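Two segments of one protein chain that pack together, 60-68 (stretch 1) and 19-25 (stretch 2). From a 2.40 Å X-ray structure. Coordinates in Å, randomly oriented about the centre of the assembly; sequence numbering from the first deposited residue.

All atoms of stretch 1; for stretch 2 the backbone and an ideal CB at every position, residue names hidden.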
ATOM      1  N   GLY C  60      29.359  -0.017   0.127  1.00 81.38           N
ATOM      2  CA  GLY C  60      29.499  -1.117  -0.802  1.00 86.76           C
ATOM      3  C   GLY C  60      28.333  -2.077  -0.835  1.00 77.32           C
ATOM      4  O   GLY C  60      28.372  -3.048  -1.603  1.00 76.57           O
ATOM      5  N   ILE C  61      27.301  -1.844  -0.023  1.00 72.97           N
ATOM      6  CA  ILE C  61      26.143  -2.733  -0.009  1.00 85.15           C
ATOM      7  C   ILE C  61      25.493  -2.776  -1.384  1.00 86.86           C
ATOM      8  O   ILE C  61      25.054  -3.835  -1.850  1.00 78.83           O
ATOM      9  CB  ILE C  61      25.144  -2.279   1.071  1.00 92.71           C
ATOM     10  CG1 ILE C  61      25.827  -2.228   2.437  1.00 78.64           C
ATOM     11  CG2 ILE C  61      23.937  -3.204   1.107  1.00 87.37           C
ATOM     12  CD1 ILE C  61      24.971  -1.607   3.519  1.00 85.84           C
ATOM     13  N   VAL C  62      25.408  -1.627  -2.046  1.00 86.69           N
ATOM     14  CA  VAL C  62      24.883  -1.524  -3.398  1.00 88.36           C
ATOM     15  C   VAL C  62      25.984  -0.945  -4.271  1.00 86.65           C
ATOM     16  O   VAL C  62      26.476   0.161  -4.008  1.00 81.24           O
ATOM     17  CB  VAL C  62      23.617  -0.657  -3.459  1.00 91.31           C
ATOM     18  CG1 VAL C  62      23.266  -0.345  -4.904  1.00 85.81           C
ATOM     19  CG2 VAL C  62      22.463  -1.359  -2.761  1.00 90.58           C
ATOM     20  N   VAL C  63      26.380  -1.694  -5.293  1.00 87.93           N
ATOM     21  CA  VAL C  63      27.365  -1.244  -6.267  1.00 93.33           C
ATOM     22  C   VAL C  63      26.590  -0.795  -7.498  1.00 89.22           C
ATOM     23  O   VAL C  63      25.988  -1.617  -8.199  1.00 81.68           O
ATOM     24  CB  VAL C  63      28.379  -2.346  -6.601  1.00 92.64           C
ATOM     25  CG1 VAL C  63      29.621  -1.736  -7.232  1.00 94.90           C
ATOM     26  CG2 VAL C  63      28.731  -3.136  -5.349  1.00 87.93           C
ATOM     27  N   GLY C  64      26.587   0.510  -7.752  1.00 89.61           N
ATOM     28  CA  GLY C  64      25.771   1.067  -8.811  1.00 82.78           C
ATOM     29  C   GLY C  64      24.297   0.835  -8.557  1.00 88.48           C
ATOM     30  O   GLY C  64      23.676   1.544  -7.758  1.00 90.19           O
ATOM     31  N   ASP C  65      23.725  -0.160  -9.236  1.00 87.09           N
ATOM     32  CA  ASP C  65      22.341  -0.562  -9.019  1.00 83.80           C
ATOM     33  C   ASP C  65      22.230  -2.028  -8.626  1.00 81.60           C
ATOM     34  O   ASP C  65      21.115  -2.549  -8.501  1.00 80.50           O
ATOM     35  CB  ASP C  65      21.504  -0.295 -10.274  1.00 93.99           C
ATOM     36  CG  ASP C  65      21.341   1.185 -10.558  1.00105.40           C
ATOM     37  OD1 ASP C  65      21.152   1.958  -9.595  1.00 98.99           O
ATOM     38  OD2 ASP C  65      21.405   1.576 -11.742  1.00105.48           O
ATOM     39  N   THR C  66      23.353  -2.711  -8.438  1.00 82.54           N
ATOM     40  CA  THR C  66      23.369  -4.122  -8.083  1.00 85.69           C
ATOM     41  C   THR C  66      23.778  -4.253  -6.622  1.00 87.08           C
ATOM     42  O   THR C  66      24.734  -3.608  -6.179  1.00 85.01           O
ATOM     43  CB  THR C  66      24.326  -4.907  -8.985  1.00 82.47           C
ATOM     44  OG1 THR C  66      25.678  -4.667  -8.579  1.00 79.15           O
ATOM     45  CG2 THR C  66      24.148  -4.485 -10.443  1.00 72.71           C
ATOM     46  N   VAL C  67      23.042  -5.065  -5.879  1.00 81.63           N
ATOM     47  CA  VAL C  67      23.343  -5.297  -4.472  1.00 84.58           C
ATOM     48  C   VAL C  67      24.500  -6.279  -4.367  1.00 76.19           C
ATOM     49  O   VAL C  67      24.546  -7.283  -5.087  1.00 71.26           O
ATOM     50  CB  VAL C  67      22.094  -5.819  -3.738  1.00 78.66           C
ATOM     51  CG1 VAL C  67      22.434  -6.181  -2.302  1.00 77.78           C
ATOM     52  CG2 VAL C  67      20.975  -4.786  -3.776  1.00 79.09           C
ATOM     53  N   ASN C  68      25.461  -5.968  -3.496  1.00 84.03           N
ATOM     54  CA  ASN C  68      26.518  -6.907  -3.136  1.00 79.18           C
ATOM     55  C   ASN C  68      25.954  -8.320  -3.060  1.00 78.97           C
ATOM     56  O   ASN C  68      24.923  -8.555  -2.425  1.00 81.24           O
ATOM     57  CB  ASN C  68      27.130  -6.485  -1.794  1.00 76.49           C
ATOM     58  CG  ASN C  68      28.237  -7.407  -1.334  1.00 71.69           C
ATOM     59  OD1 ASN C  68      28.027  -8.604  -1.158  1.00 74.23           O
ATOM     60  ND2 ASN C  68      29.424  -6.847  -1.123  1.00 84.03           N
ATOM     61  N   UNK C  19      14.546  -0.696   0.592  1.00 61.75           N
ATOM     62  CA  UNK C  19      15.086  -0.506  -0.749  1.00 71.59           C
ATOM     63  C   UNK C  19      15.769  -1.771  -1.249  1.00 62.79           C
ATOM     64  O   UNK C  19      15.583  -2.164  -2.406  1.00 59.50           O
ATOM     65  CB  UNK C  19      16.070   0.665  -0.767  1.00 71.59           C
ATOM     66  N   UNK C  20      16.553  -2.432  -0.396  1.00 55.15           N
ATOM     67  CA  UNK C  20      17.149  -3.702  -0.796  1.00 66.35           C
ATOM     68  C   UNK C  20      16.074  -4.687  -1.226  1.00 66.24           C
ATOM     69  O   UNK C  20      16.225  -5.387  -2.234  1.00 68.27           O
ATOM     70  CB  UNK C  20      17.980  -4.290   0.346  1.00 66.35           C
ATOM     71  N   UNK C  21      14.972  -4.747  -0.479  1.00 70.01           N
ATOM     72  CA  UNK C  21      13.848  -5.572  -0.901  1.00 76.75           C
ATOM     73  C   UNK C  21      13.376  -5.181  -2.292  1.00 65.84           C
ATOM     74  O   UNK C  21      13.056  -6.046  -3.115  1.00 60.71           O
ATOM     75  CB  UNK C  21      12.695  -5.457   0.098  1.00 76.75           C
ATOM     76  N   UNK C  22      13.322  -3.876  -2.571  1.00 65.42           N
ATOM     77  CA  UNK C  22      12.891  -3.411  -3.883  1.00 68.22           C
ATOM     78  C   UNK C  22      13.911  -3.781  -4.953  1.00 71.35           C
ATOM     79  O   UNK C  22      13.556  -4.345  -5.994  1.00 69.64           O
ATOM     80  CB  UNK C  22      12.667  -1.898  -3.866  1.00 68.22           C
ATOM     81  N   UNK C  23      15.191  -3.485  -4.707  1.00 67.91           N
ATOM     82  CA  UNK C  23      16.227  -3.809  -5.683  1.00 59.03           C
ATOM     83  C   UNK C  23      16.252  -5.293  -6.024  1.00 60.79           C
ATOM     84  O   UNK C  23      16.702  -5.660  -7.116  1.00 79.16           O
ATOM     85  CB  UNK C  23      17.597  -3.377  -5.156  1.00 59.03           C
ATOM     86  N   UNK C  24      15.781  -6.149  -5.120  1.00 55.93           N
ATOM     87  CA  UNK C  24      15.843  -7.594  -5.298  1.00 58.27           C
ATOM     88  C   UNK C  24      14.462  -8.226  -5.393  1.00 55.85           C
ATOM     89  O   UNK C  24      14.348  -9.457  -5.284  1.00 55.64           O
ATOM     90  CB  UNK C  24      16.622  -8.229  -4.145  1.00 58.27           C
ATOM     91  N   UNK C  25      13.418  -7.419  -5.588  1.00 59.31           N
ATOM     92  CA  UNK C  25      12.047  -7.898  -5.763  1.00 71.42           C
ATOM     93  C   UNK C  25      11.660  -8.877  -4.659  1.00 72.64           C
ATOM     94  O   UNK C  25      11.207  -9.995  -4.911  1.00 68.64           O
ATOM     95  CB  UNK C  25      11.886  -8.562  -7.132  1.00 71.42           C
TER

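Stretch 1 forms a tight hairpin, closed by a type II' turn from Val-63 to Thr-66 and held by the backbone bond from Val-63 N to Thr-66 O (2.7 Å). Ile-61, Val-62 and Val-67 point their CA-to-CB bonds toward stretch 2, so what it offers is a largely aliphatic surface.

Position 19 is helical, and nothing of stretch 1 lies within 5.5 Å of its ideal CB. The hairpin says little about the side chain, and many helix-compatible residues would serve. The residue is Met-19, which makes no contact here.

At position 20 the CA-to-CB bond runs sideways, with the ideal CB 5.1 Å from Val-67 CG2. A small residue would stop short of the hairpin, whereas a longer aliphatic chain, such as leucine, isoleucine or methionine, could reach the methyl groups of three residues. Stretch 1 offers no donor or acceptor close to this CB. The residue is Leu-20, in the m,t rotamer: CD2 lies 3.9 Å from Val-62 CG2 and 4.1 Å from both Ile-61 CG2 and Val-67 CG2, gathering the three into one apolar cluster.

Positions 21 and 22 are helical and out of reach of the hairpin, which places no demand on either. They are Gln-21 and Ala-22.

Position 23 faces the hairpin most directly. Its CA is 7.4 Å from Val-67 CA, and its CA-to-CB bond points toward stretch 1, placing the ideal CB 3.9 Å from Val-67 CG2 and 4.9 Å from Asp-65 O. The valine methyls favour an aliphatic residue of medium size; the carbonyl oxygen leaves a donor conceivable. The residue is Leu-23. Its CD1 packs 3.6 Å from Val-62 CG2 and 3.7 Å from Val-67 CG2, touching a residue from each strand, while CD2 approaches Asp-65 O at 4.4 Å without a polar interaction.

Position 24 is the first to leave helical phi/psi. Its CA-to-CB bond points sideways and nothing of stretch 1 lies within 5.5 Å of its ideal CB, so a short side chain would miss the hairpin; a longer apolar one could reach Val-67, and a polar one is not excluded. The residue is Leu-24, whose CD2 comes 4.0 Å from Val-67 CB.

Position 25 has positive phi (50/54), which suits glycine, asparagine or aspartate, and it is out of reach of the hairpin. It is Asp-25. No hydrogen bond crosses the interface; apolar packing joins the stretches, burying 259 Å² in total.

Stretch 2 (19-25) MLQALLD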
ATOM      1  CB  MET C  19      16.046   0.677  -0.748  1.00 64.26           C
ATOM      2  CG  MET C  19      15.444   1.897  -0.069  1.00 79.24           C
ATOM      3  SD  MET C  19      16.074   3.472  -0.661  1.00 87.85           S
ATOM      4  CE  MET C  19      17.822   3.261  -0.339  1.00 90.37           C
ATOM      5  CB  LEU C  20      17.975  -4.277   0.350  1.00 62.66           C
ATOM      6  CG  LEU C  20      19.025  -3.311   0.901  1.00 66.38           C
ATOM      7  CD1 LEU C  20      19.670  -3.870   2.152  1.00 69.05           C
ATOM      8  CD2 LEU C  20      20.075  -3.012  -0.158  1.00 68.44           C
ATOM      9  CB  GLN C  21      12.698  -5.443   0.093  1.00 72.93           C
ATOM     10  CG  GLN C  21      12.965  -6.066   1.436  1.00 75.00           C
ATOM     11  CD  GLN C  21      11.837  -5.819   2.403  1.00 81.30           C
ATOM     12  OE1 GLN C  21      11.598  -4.685   2.814  1.00 89.04           O
ATOM     13  NE2 GLN C  21      11.122  -6.878   2.764  1.00 88.79           N
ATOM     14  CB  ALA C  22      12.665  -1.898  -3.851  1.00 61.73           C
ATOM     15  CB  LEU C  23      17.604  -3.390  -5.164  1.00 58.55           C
ATOM     16  CG  LEU C  23      17.804  -1.899  -4.909  1.00 67.47           C
ATOM     17  CD1 LEU C  23      19.180  -1.625  -4.313  1.00 69.75           C
ATOM     18  CD2 LEU C  23      17.625  -1.098  -6.188  1.00 60.72           C
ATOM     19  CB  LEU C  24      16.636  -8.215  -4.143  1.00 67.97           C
ATOM     20  CG  LEU C  24      18.028  -7.623  -3.895  1.00 70.73           C
ATOM     21  CD1 LEU C  24      18.402  -7.768  -2.428  1.00 70.03           C
ATOM     22  CD2 LEU C  24      19.070  -8.291  -4.776  1.00 85.12           C
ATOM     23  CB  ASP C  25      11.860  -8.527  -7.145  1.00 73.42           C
ATOM     24  CG  ASP C  25      10.422  -8.923  -7.414  1.00 77.38           C
ATOM     25  OD1 ASP C  25       9.519  -8.063  -7.269  1.00 70.83           O
ATOM     26  OD2 ASP C  25      10.190 -10.094  -7.786  1.00 67.77           O
TER
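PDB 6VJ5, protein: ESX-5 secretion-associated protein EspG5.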